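Long-range contacts in 2-oxoglutarate-dependent dioxygenase DAO (Oryza sativa subsp. indica, PDB 6KUN), which probably catalyses the irreversible oxidation of the auxin indole-3-acetic acid to inactive 2-oxoindole-3-acetic acid, using Fe(2+) and 2-oxoglutarate: residues D69-S74 and D101-R106; L139-A144 and P260-D265; K253-S258 and E274-D279. All coordinates share one frame; numbering follows the deposited sequence.

Contact 1. Residues D69-S74 and D101-R106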
ATOM      1  N   ASP B  69     -23.150  11.283 -15.387  1.00 21.53           N
ATOM      2  CA  ASP B  69     -24.422  10.798 -15.907  1.00 28.39           C
ATOM      3  C   ASP B  69     -24.239   9.747 -16.995  1.00 31.24           C
ATOM      4  O   ASP B  69     -25.042   9.637 -17.926  1.00 29.38           O
ATOM      5  CB  ASP B  69     -25.260  11.977 -16.409  1.00 47.60           C
ATOM      6  CG  ASP B  69     -25.459  13.053 -15.329  1.00 59.87           C
ATOM      7  OD1 ASP B  69     -26.047  12.744 -14.261  1.00 54.28           O
ATOM      8  OD2 ASP B  69     -25.001  14.201 -15.543  1.00 60.28           O
ATOM      9  N   ILE B  70     -23.226   8.885 -16.884  1.00 24.47           N
ATOM     10  CA  ILE B  70     -22.991   7.939 -17.974  1.00 23.11           C
ATOM     11  C   ILE B  70     -24.040   6.848 -17.959  1.00 22.86           C
ATOM     12  O   ILE B  70     -24.339   6.258 -19.009  1.00 21.66           O
ATOM     13  CB  ILE B  70     -21.556   7.370 -17.944  1.00 29.36           C
ATOM     14  CG1 ILE B  70     -21.161   6.891 -16.554  1.00 25.45           C
ATOM     15  CG2 ILE B  70     -20.572   8.415 -18.497  1.00 22.75           C
ATOM     16  CD1 ILE B  70     -19.765   6.202 -16.508  1.00 24.56           C
ATOM     17  N   ILE B  71     -24.589   6.522 -16.790  1.00 20.27           N
ATOM     18  CA  ILE B  71     -25.871   5.807 -16.711  1.00 21.80           C
ATOM     19  C   ILE B  71     -26.771   6.572 -15.755  1.00 23.21           C
ATOM     20  O   ILE B  71     -26.293   7.350 -14.916  1.00 24.41           O
ATOM     21  CB  ILE B  71     -25.729   4.338 -16.238  1.00 23.77           C
ATOM     22  CG1 ILE B  71     -25.219   4.267 -14.808  1.00 26.04           C
ATOM     23  CG2 ILE B  71     -24.798   3.554 -17.122  1.00 36.33           C
ATOM     24  CD1 ILE B  71     -25.189   2.876 -14.245  1.00 30.11           C
ATOM     25  N   PRO B  72     -28.069   6.391 -15.866  1.00 29.83           N
ATOM     26  CA  PRO B  72     -28.986   7.314 -15.191  1.00 29.99           C
ATOM     27  C   PRO B  72     -28.680   7.426 -13.716  1.00 25.39           C
ATOM     28  O   PRO B  72     -28.652   6.415 -13.011  1.00 27.05           O
ATOM     29  CB  PRO B  72     -30.359   6.679 -15.446  1.00 28.31           C
ATOM     30  CG  PRO B  72     -30.171   5.912 -16.695  1.00 35.79           C
ATOM     31  CD  PRO B  72     -28.792   5.327 -16.575  1.00 37.66           C
ATOM     32  N   GLY B  73     -28.376   8.643 -13.263  1.00 21.76           N
ATOM     33  CA  GLY B  73     -28.069   8.899 -11.866  1.00 33.60           C
ATOM     34  C   GLY B  73     -26.656   8.597 -11.422  1.00 35.52           C
ATOM     35  O   GLY B  73     -26.334   8.846 -10.261  1.00 30.73           O
ATOM     36  N   SER B  74     -25.790   8.066 -12.284  1.00 23.08           N
ATOM     37  CA  SER B  74     -24.495   7.578 -11.837  1.00 20.44           C
ATOM     38  C   SER B  74     -23.397   8.141 -12.727  1.00 24.74           C
ATOM     39  O   SER B  74     -23.614   8.482 -13.881  1.00 19.85           O
ATOM     40  CB  SER B  74     -24.446   6.054 -11.863  1.00 20.86           C
ATOM     41  OG  SER B  74     -25.250   5.485 -10.843  1.00 22.81           O
ATOM     42  N   ASP B 101     -22.039  -3.350 -16.046  1.00 19.10           N
ATOM     43  CA  ASP B 101     -21.487  -3.478 -17.393  1.00 19.34           C
ATOM     44  C   ASP B 101     -21.512  -2.136 -18.133  1.00 19.55           C
ATOM     45  O   ASP B 101     -20.497  -1.698 -18.695  1.00 22.51           O
ATOM     46  CB  ASP B 101     -22.272  -4.548 -18.144  1.00 26.20           C
ATOM     47  CG  ASP B 101     -22.148  -5.925 -17.519  1.00 43.73           C
ATOM     48  OD1 ASP B 101     -21.342  -6.113 -16.580  1.00 51.58           O
ATOM     49  OD2 ASP B 101     -22.878  -6.836 -17.967  1.00 61.97           O
ATOM     50  N   ALA B 102     -22.660  -1.452 -18.123  1.00 20.17           N
ATOM     51  CA  ALA B 102     -22.809  -0.226 -18.914  1.00 16.60           C
ATOM     52  C   ALA B 102     -22.002   0.916 -18.332  1.00 20.12           C
ATOM     53  O   ALA B 102     -21.443   1.737 -19.074  1.00 22.37           O
ATOM     54  CB  ALA B 102     -24.289   0.153 -19.006  1.00 23.56           C
ATOM     55  N   PHE B 103     -21.944   1.010 -17.016  1.00 18.53           N
ATOM     56  CA  PHE B 103     -21.097   2.009 -16.366  1.00 12.96           C
ATOM     57  C   PHE B 103     -19.646   1.864 -16.821  1.00 13.14           C
ATOM     58  O   PHE B 103     -19.033   2.835 -17.285  1.00 16.80           O
ATOM     59  CB  PHE B 103     -21.222   1.875 -14.838  1.00 16.63           C
ATOM     60  CG  PHE B 103     -20.442   2.901 -14.044  1.00 15.67           C
ATOM     61  CD1 PHE B 103     -19.149   2.639 -13.627  1.00 17.10           C
ATOM     62  CD2 PHE B 103     -21.018   4.077 -13.662  1.00 16.76           C
ATOM     63  CE1 PHE B 103     -18.460   3.575 -12.888  1.00 22.15           C
ATOM     64  CE2 PHE B 103     -20.318   5.020 -12.936  1.00 23.93           C
ATOM     65  CZ  PHE B 103     -19.030   4.752 -12.538  1.00 18.79           C
ATOM     66  N   CYS B 104     -19.090   0.654 -16.703  1.00 18.32           N
ATOM     67  CA  CYS B 104     -17.671   0.468 -17.039  1.00 19.90           C
ATOM     68  C   CYS B 104     -17.438   0.577 -18.539  1.00 18.76           C
ATOM     69  O   CYS B 104     -16.372   1.007 -18.960  1.00 23.24           O
ATOM     70  CB  CYS B 104     -17.183  -0.869 -16.498  1.00 24.54           C
ATOM     71  SG  CYS B 104     -17.290  -0.902 -14.619  1.00 22.02           S
ATOM     72  N   ALA B 105     -18.424   0.204 -19.348  1.00 20.27           N
ATOM     73  CA  ALA B 105     -18.273   0.324 -20.795  1.00 26.87           C
ATOM     74  C   ALA B 105     -18.262   1.791 -21.217  1.00 28.86           C
ATOM     75  O   ALA B 105     -17.608   2.144 -22.204  1.00 28.57           O
ATOM     76  CB  ALA B 105     -19.384  -0.442 -21.506  1.00 21.10           C
ATOM     77  N   ARG B 106     -18.926   2.655 -20.430  1.00 25.88           N
ATOM     78  CA  ARG B 106     -19.113   4.048 -20.775  1.00 17.93           C
ATOM     79  C   ARG B 106     -18.153   4.998 -20.104  1.00 23.57           C
ATOM     80  O   ARG B 106     -18.115   6.176 -20.467  1.00 19.98           O
ATOM     81  CB  ARG B 106     -20.541   4.476 -20.467  1.00 20.37           C
ATOM     82  CG  ARG B 106     -21.535   3.745 -21.320  1.00 25.04           C
ATOM     83  CD  ARG B 106     -22.945   4.260 -21.070  1.00 31.71           C
ATOM     84  NE  ARG B 106     -23.926   3.261 -21.490  1.00 22.52           N
ATOM     85  CZ  ARG B 106     -25.240   3.338 -21.276  1.00 26.24           C
ATOM     86  NH1 ARG B 106     -25.761   4.372 -20.645  1.00 30.85           N
ATOM     87  NH2 ARG B 106     -26.006   2.360 -21.680  1.00 22.88           N
TER

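Contact 2. Residues L139-A144 and P260-D265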
ATOM      1  N   LEU B 139     -27.445 -13.892  13.959  1.00 25.80           N
ATOM      2  CA  LEU B 139     -28.712 -13.673  14.638  1.00 25.38           C
ATOM      3  C   LEU B 139     -29.641 -14.858  14.496  1.00 26.51           C
ATOM      4  O   LEU B 139     -30.865 -14.707  14.688  1.00 24.69           O
ATOM      5  CB  LEU B 139     -29.394 -12.436  14.072  1.00 20.74           C
ATOM      6  CG  LEU B 139     -28.603 -11.129  14.140  1.00 32.51           C
ATOM      7  CD1 LEU B 139     -29.258 -10.026  13.315  1.00 35.46           C
ATOM      8  CD2 LEU B 139     -28.439 -10.709  15.585  1.00 31.03           C
ATOM      9  N   GLY B 140     -29.079 -16.030  14.170  1.00 35.89           N
ATOM     10  CA  GLY B 140     -29.854 -17.251  13.978  1.00 40.44           C
ATOM     11  C   GLY B 140     -30.697 -17.277  12.721  1.00 37.78           C
ATOM     12  O   GLY B 140     -31.621 -18.094  12.605  1.00 33.23           O
ATOM     13  N   LEU B 141     -30.413 -16.401  11.768  1.00 36.28           N
ATOM     14  CA  LEU B 141     -31.216 -16.287  10.555  1.00 32.37           C
ATOM     15  C   LEU B 141     -30.495 -16.984   9.411  1.00 45.92           C
ATOM     16  O   LEU B 141     -29.346 -16.642   9.090  1.00 51.25           O
ATOM     17  CB  LEU B 141     -31.457 -14.830  10.176  1.00 28.40           C
ATOM     18  CG  LEU B 141     -32.199 -13.914  11.137  1.00 37.24           C
ATOM     19  CD1 LEU B 141     -32.139 -12.499  10.595  1.00 42.68           C
ATOM     20  CD2 LEU B 141     -33.638 -14.358  11.295  1.00 46.96           C
ATOM     21  N   HIS B 142     -31.175 -17.930   8.778  1.00 56.69           N
ATOM     22  CA  HIS B 142     -30.671 -18.576   7.575  1.00 61.24           C
ATOM     23  C   HIS B 142     -31.746 -18.488   6.505  1.00 55.18           C
ATOM     24  O   HIS B 142     -32.878 -18.075   6.759  1.00 59.88           O
ATOM     25  CB  HIS B 142     -30.240 -20.006   7.883  1.00 56.99           C
ATOM     26  CG  HIS B 142     -29.249 -20.089   9.003  1.00 62.17           C
ATOM     27  ND1 HIS B 142     -29.613 -20.380  10.299  1.00 65.55           N
ATOM     28  CD2 HIS B 142     -27.915 -19.862   9.028  1.00 65.38           C
ATOM     29  CE1 HIS B 142     -28.543 -20.354  11.069  1.00 70.93           C
ATOM     30  NE2 HIS B 142     -27.498 -20.043  10.321  1.00 69.36           N
ATOM     31  N   GLY B 143     -31.388 -18.841   5.280  1.00 61.39           N
ATOM     32  CA  GLY B 143     -32.262 -18.676   4.149  1.00 72.20           C
ATOM     33  C   GLY B 143     -32.233 -17.290   3.533  1.00 66.71           C
ATOM     34  O   GLY B 143     -32.504 -17.158   2.331  1.00 63.74           O
ATOM     35  N   ALA B 144     -31.884 -16.270   4.310  1.00 48.16           N
ATOM     36  CA  ALA B 144     -31.839 -14.913   3.791  1.00 56.14           C
ATOM     37  C   ALA B 144     -30.909 -14.836   2.586  1.00 38.61           C
ATOM     38  O   ALA B 144     -29.787 -15.329   2.632  1.00 39.96           O
ATOM     39  CB  ALA B 144     -31.372 -13.945   4.881  1.00 53.91           C
ATOM     40  N   PRO B 260     -37.227  -9.318  10.540  1.00 39.87           N
ATOM     41  CA  PRO B 260     -37.757 -10.691  10.556  1.00 41.03           C
ATOM     42  C   PRO B 260     -38.371 -11.056  11.904  1.00 31.04           C
ATOM     43  O   PRO B 260     -37.928 -10.603  12.964  1.00 40.31           O
ATOM     44  CB  PRO B 260     -36.514 -11.543  10.248  1.00 49.54           C
ATOM     45  CG  PRO B 260     -35.510 -10.559   9.585  1.00 44.37           C
ATOM     46  CD  PRO B 260     -35.774  -9.254  10.237  1.00 42.15           C
ATOM     47  N   GLY B 261     -39.379 -11.920  11.859  1.00 48.77           N
ATOM     48  CA  GLY B 261     -40.005 -12.417  13.078  1.00 38.52           C
ATOM     49  C   GLY B 261     -39.090 -12.821  14.228  1.00 55.03           C
ATOM     50  O   GLY B 261     -39.365 -12.475  15.388  1.00 38.56           O
ATOM     51  N   GLU B 262     -37.995 -13.540  13.964  1.00 31.96           N
ATOM     52  CA  GLU B 262     -37.259 -14.168  15.046  1.00 48.09           C
ATOM     53  C   GLU B 262     -36.424 -13.186  15.871  1.00 56.23           C
ATOM     54  O   GLU B 262     -35.836 -13.597  16.889  1.00 42.96           O
ATOM     55  CB  GLU B 262     -36.328 -15.272  14.519  1.00 59.23           C
ATOM     56  CG  GLU B 262     -37.032 -16.410  13.794  1.00 72.07           C
ATOM     57  CD  GLU B 262     -37.186 -16.161  12.291  1.00 60.07           C
ATOM     58  OE1 GLU B 262     -37.560 -15.028  11.891  1.00 45.96           O
ATOM     59  OE2 GLU B 262     -36.928 -17.109  11.521  1.00 52.65           O
ATOM     60  N   LEU B 263     -36.370 -11.910  15.480  1.00 55.31           N
ATOM     61  CA  LEU B 263     -35.623 -10.912  16.239  1.00 58.14           C
ATOM     62  C   LEU B 263     -36.501 -10.099  17.190  1.00 51.54           C
ATOM     63  O   LEU B 263     -35.963  -9.260  17.936  1.00 24.17           O
ATOM     64  CB  LEU B 263     -34.890  -9.952  15.301  1.00 54.10           C
ATOM     65  CG  LEU B 263     -33.924 -10.584  14.299  1.00 43.97           C
ATOM     66  CD1 LEU B 263     -33.060 -11.617  14.969  1.00 43.11           C
ATOM     67  CD2 LEU B 263     -34.687 -11.193  13.148  1.00 52.72           C
ATOM     68  N   VAL B 264     -37.822 -10.308  17.171  1.00 42.20           N
ATOM     69  CA  VAL B 264     -38.747  -9.694  18.126  1.00 61.61           C
ATOM     70  C   VAL B 264     -39.233 -10.772  19.092  1.00 57.38           C
ATOM     71  O   VAL B 264     -39.856 -11.759  18.676  1.00 60.64           O
ATOM     72  CB  VAL B 264     -39.939  -9.011  17.432  1.00 53.60           C
ATOM     73  CG1 VAL B 264     -40.414  -9.827  16.231  1.00 54.82           C
ATOM     74  CG2 VAL B 264     -41.085  -8.792  18.460  1.00 28.54           C
ATOM     75  N   ASP B 265     -38.960 -10.574  20.382  1.00 53.52           N
ATOM     76  CA  ASP B 265     -39.331 -11.533  21.425  1.00 48.10           C
ATOM     77  C   ASP B 265     -39.981 -10.784  22.580  1.00 47.46           C
ATOM     78  O   ASP B 265     -40.154  -9.562  22.538  1.00 41.76           O
ATOM     79  CB  ASP B 265     -38.101 -12.333  21.891  1.00 47.77           C
ATOM     80  CG  ASP B 265     -36.873 -11.459  22.122  1.00 48.53           C
ATOM     81  OD1 ASP B 265     -36.983 -10.448  22.833  1.00 47.49           O
ATOM     82  OD2 ASP B 265     -35.775 -11.803  21.615  1.00 45.86           O
TER

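Contact 3. Residues K253-S258 and E274-D279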
ATOM      1  N   LYS B 253     -34.871  -5.634  -2.564  1.00 25.42           N
ATOM      2  CA  LYS B 253     -35.261  -5.239  -3.919  1.00 23.36           C
ATOM      3  C   LYS B 253     -36.662  -4.630  -3.967  1.00 28.38           C
ATOM      4  O   LYS B 253     -36.912  -3.694  -4.738  1.00 30.54           O
ATOM      5  CB  LYS B 253     -35.192  -6.480  -4.837  1.00 34.39           C
ATOM      6  CG  LYS B 253     -35.545  -6.217  -6.294  1.00 45.09           C
ATOM      7  CD  LYS B 253     -34.561  -5.245  -6.904  1.00 53.78           C
ATOM      8  CE  LYS B 253     -34.691  -5.176  -8.412  1.00 60.43           C
ATOM      9  NZ  LYS B 253     -33.702  -4.217  -8.985  1.00 55.79           N
ATOM     10  N   ASP B 254     -37.603  -5.161  -3.181  1.00 26.12           N
ATOM     11  CA  ASP B 254     -38.941  -4.554  -3.102  1.00 21.47           C
ATOM     12  C   ASP B 254     -38.952  -3.292  -2.240  1.00 38.18           C
ATOM     13  O   ASP B 254     -40.007  -2.718  -2.007  1.00 30.57           O
ATOM     14  CB  ASP B 254     -39.978  -5.582  -2.598  1.00 23.23           C
ATOM     15  CG  ASP B 254     -39.786  -6.008  -1.123  1.00 37.29           C
ATOM     16  OD1 ASP B 254     -39.016  -5.376  -0.365  1.00 42.59           O
ATOM     17  OD2 ASP B 254     -40.448  -6.995  -0.710  1.00 35.81           O
ATOM     18  N   ASP B 255     -37.791  -2.840  -1.783  1.00 36.32           N
ATOM     19  CA  ASP B 255     -37.595  -1.603  -1.041  1.00 22.71           C
ATOM     20  C   ASP B 255     -38.227  -1.587   0.350  1.00 22.37           C
ATOM     21  O   ASP B 255     -38.180  -0.548   1.034  1.00 25.87           O
ATOM     22  CB  ASP B 255     -38.096  -0.388  -1.804  1.00 26.19           C
ATOM     23  CG  ASP B 255     -37.321   0.882  -1.470  1.00 34.34           C
ATOM     24  OD1 ASP B 255     -36.074   0.837  -1.461  1.00 34.28           O
ATOM     25  OD2 ASP B 255     -37.948   1.932  -1.229  1.00 30.25           O
ATOM     26  N   THR B 256     -38.755  -2.696   0.839  1.00 24.36           N
ATOM     27  CA  THR B 256     -39.399  -2.660   2.143  1.00 19.29           C
ATOM     28  C   THR B 256     -38.454  -3.073   3.264  1.00 30.46           C
ATOM     29  O   THR B 256     -37.860  -4.148   3.209  1.00 29.11           O
ATOM     30  CB  THR B 256     -40.628  -3.581   2.183  1.00 33.88           C
ATOM     31  OG1 THR B 256     -41.639  -3.035   1.357  1.00 31.10           O
ATOM     32  CG2 THR B 256     -41.159  -3.720   3.596  1.00 31.71           C
ATOM     33  N   VAL B 257     -38.405  -2.252   4.316  1.00 20.25           N
ATOM     34  CA  VAL B 257     -37.604  -2.532   5.501  1.00 29.49           C
ATOM     35  C   VAL B 257     -38.529  -3.059   6.586  1.00 22.73           C
ATOM     36  O   VAL B 257     -39.341  -2.308   7.148  1.00 22.75           O
ATOM     37  CB  VAL B 257     -36.845  -1.282   5.970  1.00 26.88           C
ATOM     38  CG1 VAL B 257     -35.988  -1.631   7.179  1.00 26.54           C
ATOM     39  CG2 VAL B 257     -36.000  -0.703   4.833  1.00 26.61           C
ATOM     40  N   SER B 258     -38.391  -4.351   6.919  1.00 20.85           N
ATOM     41  CA  SER B 258     -39.163  -4.942   8.005  1.00 28.33           C
ATOM     42  C   SER B 258     -38.371  -6.042   8.698  1.00 23.93           C
ATOM     43  O   SER B 258     -37.874  -6.962   8.055  1.00 32.65           O
ATOM     44  CB  SER B 258     -40.488  -5.529   7.480  1.00 39.05           C
ATOM     45  OG  SER B 258     -41.262  -5.989   8.588  1.00 42.04           O
ATOM     46  N   GLU B 274     -42.909  -1.004   9.607  1.00 28.73           N
ATOM     47  CA  GLU B 274     -42.401  -1.263   8.264  1.00 29.74           C
ATOM     48  C   GLU B 274     -42.370   0.050   7.482  1.00 34.27           C
ATOM     49  O   GLU B 274     -43.253   0.902   7.650  1.00 26.89           O
ATOM     50  CB  GLU B 274     -43.263  -2.286   7.528  1.00 24.95           C
ATOM     51  CG  GLU B 274     -43.317  -3.658   8.192  1.00 35.96           C
ATOM     52  CD  GLU B 274     -44.114  -4.675   7.394  1.00 41.95           C
ATOM     53  OE1 GLU B 274     -44.753  -4.303   6.387  1.00 53.47           O
ATOM     54  OE2 GLU B 274     -44.112  -5.853   7.791  1.00 56.79           O
ATOM     55  N   PHE B 275     -41.326   0.224   6.653  1.00 22.69           N
ATOM     56  CA  PHE B 275     -41.188   1.408   5.835  1.00 21.92           C
ATOM     57  C   PHE B 275     -40.452   1.079   4.542  1.00 21.37           C
ATOM     58  O   PHE B 275     -39.734   0.070   4.420  1.00 25.15           O
ATOM     59  CB  PHE B 275     -40.526   2.565   6.609  1.00 23.81           C
ATOM     60  CG  PHE B 275     -39.104   2.284   7.072  1.00 24.24           C
ATOM     61  CD1 PHE B 275     -38.870   1.668   8.299  1.00 26.48           C
ATOM     62  CD2 PHE B 275     -38.029   2.663   6.304  1.00 21.91           C
ATOM     63  CE1 PHE B 275     -37.576   1.416   8.717  1.00 27.75           C
ATOM     64  CE2 PHE B 275     -36.734   2.431   6.710  1.00 24.10           C
ATOM     65  CZ  PHE B 275     -36.514   1.799   7.906  1.00 20.82           C
ATOM     66  N   LYS B 276     -40.664   1.962   3.548  1.00 16.31           N
ATOM     67  CA  LYS B 276     -39.938   1.911   2.293  1.00 19.48           C
ATOM     68  C   LYS B 276     -38.628   2.677   2.438  1.00 27.26           C
ATOM     69  O   LYS B 276     -38.621   3.844   2.861  1.00 21.01           O
ATOM     70  CB  LYS B 276     -40.770   2.544   1.170  1.00 24.20           C
ATOM     71  CG  LYS B 276     -42.057   1.766   0.837  1.00 28.96           C
ATOM     72  CD  LYS B 276     -41.758   0.412   0.177  1.00 53.96           C
ATOM     73  CE  LYS B 276     -42.973  -0.129  -0.579  1.00 75.19           C
ATOM     74  NZ  LYS B 276     -43.572   0.881  -1.517  1.00 92.30           N
ATOM     75  N   TYR B 277     -37.530   2.035   2.033  1.00 22.64           N
ATOM     76  CA  TYR B 277     -36.218   2.652   2.155  1.00 23.67           C
ATOM     77  C   TYR B 277     -36.160   4.011   1.458  1.00 18.80           C
ATOM     78  O   TYR B 277     -35.663   5.003   2.027  1.00 20.16           O
ATOM     79  CB  TYR B 277     -35.170   1.707   1.573  1.00 27.78           C
ATOM     80  CG  TYR B 277     -33.804   2.324   1.530  1.00 23.39           C
ATOM     81  CD1 TYR B 277     -33.183   2.710   2.703  1.00 17.80           C
ATOM     82  CD2 TYR B 277     -33.123   2.517   0.324  1.00 22.29           C
ATOM     83  CE1 TYR B 277     -31.941   3.284   2.690  1.00 16.09           C
ATOM     84  CE2 TYR B 277     -31.873   3.068   0.309  1.00 22.71           C
ATOM     85  CZ  TYR B 277     -31.277   3.464   1.485  1.00 26.10           C
ATOM     86  OH  TYR B 277     -30.013   4.029   1.484  1.00 24.52           O
ATOM     87  N   ASP B 278     -36.707   4.066   0.248  1.00 25.80           N
ATOM     88  CA  ASP B 278     -36.809   5.317  -0.490  1.00 29.56           C
ATOM     89  C   ASP B 278     -37.438   6.405   0.374  1.00 27.87           C
ATOM     90  O   ASP B 278     -36.905   7.509   0.478  1.00 17.39           O
ATOM     91  CB  ASP B 278     -37.626   5.120  -1.769  1.00 33.85           C
ATOM     92  CG  ASP B 278     -37.512   6.296  -2.719  1.00 38.60           C
ATOM     93  OD1 ASP B 278     -36.406   6.525  -3.254  1.00 41.30           O
ATOM     94  OD2 ASP B 278     -38.527   6.991  -2.932  1.00 35.90           O
ATOM     95  N   ASP B 279     -38.572   6.091   0.996  1.00 27.52           N
ATOM     96  CA  ASP B 279     -39.243   7.049   1.865  1.00 23.54           C
ATOM     97  C   ASP B 279     -38.358   7.453   3.042  1.00 27.95           C
ATOM     98  O   ASP B 279     -38.403   8.593   3.507  1.00 23.68           O
ATOM     99  CB  ASP B 279     -40.564   6.472   2.375  1.00 31.47           C
ATOM    100  CG  ASP B 279     -41.624   6.347   1.272  1.00 26.87           C
ATOM    101  OD1 ASP B 279     -41.437   6.935   0.186  1.00 31.35           O
ATOM    102  OD2 ASP B 279     -42.619   5.615   1.498  1.00 24.27           O
TER

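Contact 1. Residues D69-S74 and D101-R106
The loop that leads from helix 61-66 into strand 75-77, an outer strand of the main jelly-roll sheet, rests here on the last turns of helix 97-106. I70 and I71 both point at the helix, and each has CG1 in the crowded position between its backbone N and carbonyl carbon. From there I70 CD1 lies over one face of the F103 ring, 3.7 Å above its plane and offset toward the rim, a CH-pi contact. F103 holds CG anti to its backbone N (chi1 -177°), which sets the ring face under I70 CD1. I71 comes to the ring edge through CG1, while its CG2 packs 3.9 Å from A102 CB. R106 extends from CG to NE and brings NH1 to I70 O, a 2.9 Å hydrogen bond that lies in the carbonyl plane and close to the guanidinium plane. I71 CG2 sits over a face of the R106 guanidinium, 3.7 Å from R106 NH1. Beyond I71 a type II turn closes with S74 N on I71 O, and S74 OG bonds to C92 N. With I70 O near its plane and a methyl over its face, the guanidinium probably has little freedom, tying an exposed charge to the loop main chain.

Contact 2. Residues L139-A144 and P260-D265
L141 drives its two methyls tip to tip into the end of L263: CD1 and CD2 straddle a single methyl, L263 CD2, each 3.8 Å from it. The chain of L141 has CG anti to the carbonyl carbon (chi1 -61°) and points across to the loop between strands 256-257 and 275-276, so the contact joins the C-terminal end of helix 111-138 to that loop, which makes a short 3-10 turn at 261-263. There CD1 also meets the ring of P260 at CG, 4.0 Å away, with the two side chains crossing at about a right angle. The other branch, CD2, lies 4.0 Å from E262 OE1, so the bent glutamate (chi2 90°) lays a carboxylate oxygen beside a methyl. L263 has a second use: its CD1 turns to L139, 3.9 Å from L139 CB and 3.8 Å from L139 O. Both methyls of L263 are therefore engaged, one by each leucine.

Two local turns set these side chains in place. G140, with positive phi, is the C-prime residue of the Schellman motif that ends helix 111-138, and it separates the two leucines while both still face the same partner. Across from them, L263 N bonds to P260 O at 3.2 Å, which folds P260 and L263 round so that both meet L141. W222 of helix 217-222 touches L139, L141 and P260, so the two loops share an aromatic neighbour, and the carbonyl of L263 accepts from R226 and N224.

No hydrogen bond crosses between 139-144 and 260-265; between the two segments the fit is made mainly by aliphatic carbons, which would favour burial of these surfaces while imposing little directional constraint.

Contact 3. Residues K253-S258 and E274-D279
D255 grips the start of helix 277-287 twice. Its carbonyl O takes Y277 N at 2.8 Å, nearly along the C=O axis, and its carboxylate OD2 takes D278 N at 2.9 Å through the syn lone pair. With CG anti to the backbone N (chi1 -150°), D255 OD1 lies in plane at the edge of the Y277 ring, 3.3 Å from Y277 CB. An alanine here, with no OD2 to receive D278 N, would probably loosen the first turn of the helix. Strand 275-276, which runs straight into the helix, pairs with strand 256-257 in a two-stranded antiparallel ribbon. V257 and F275 are its hydrogen-bonded pair, with V257 N to F275 O at 2.7 Å and the return bond, F275 N to V257 O, longer at 3.3 Å. On their face V257 CB sits 3.6 Å above the F275 ring plane. At the far end S258 OG donates to E274 OE2 from above the carboxylate plane, 3.0 Å. D254 OD1 accepts from T256 N in an Asx turn. Farther out, V218 and A221 of helix 217-222 pack on V257, and Y277 OH bonds to S176, a residue of the indole-3-acetic acid pocket.

In the fold
Each contact has a buried apolar centre (I71 and F103; L141 and L263; V257, F275 and Y277) and a more exposed polar rim (R106; E262; E274 and D278). Contacts 2 and 3 adjoin along the chain, their segments alternating, but do not otherwise touch; both lean on helix 217-222. Contact 1 touches neither, about 36 Å from contact 2 and 25 Å from contact 3, centre to centre. Contact 2 has no hydrogen bond across it and is mostly aliphatic, contact 1 adds one arginine-to-carbonyl bond, and contact 3 relies on main-chain and carboxylate hydrogen bonds. Contact 3 alone brings a side chain, Y277, to about 4 Å from the bound indole-3-acetic acid.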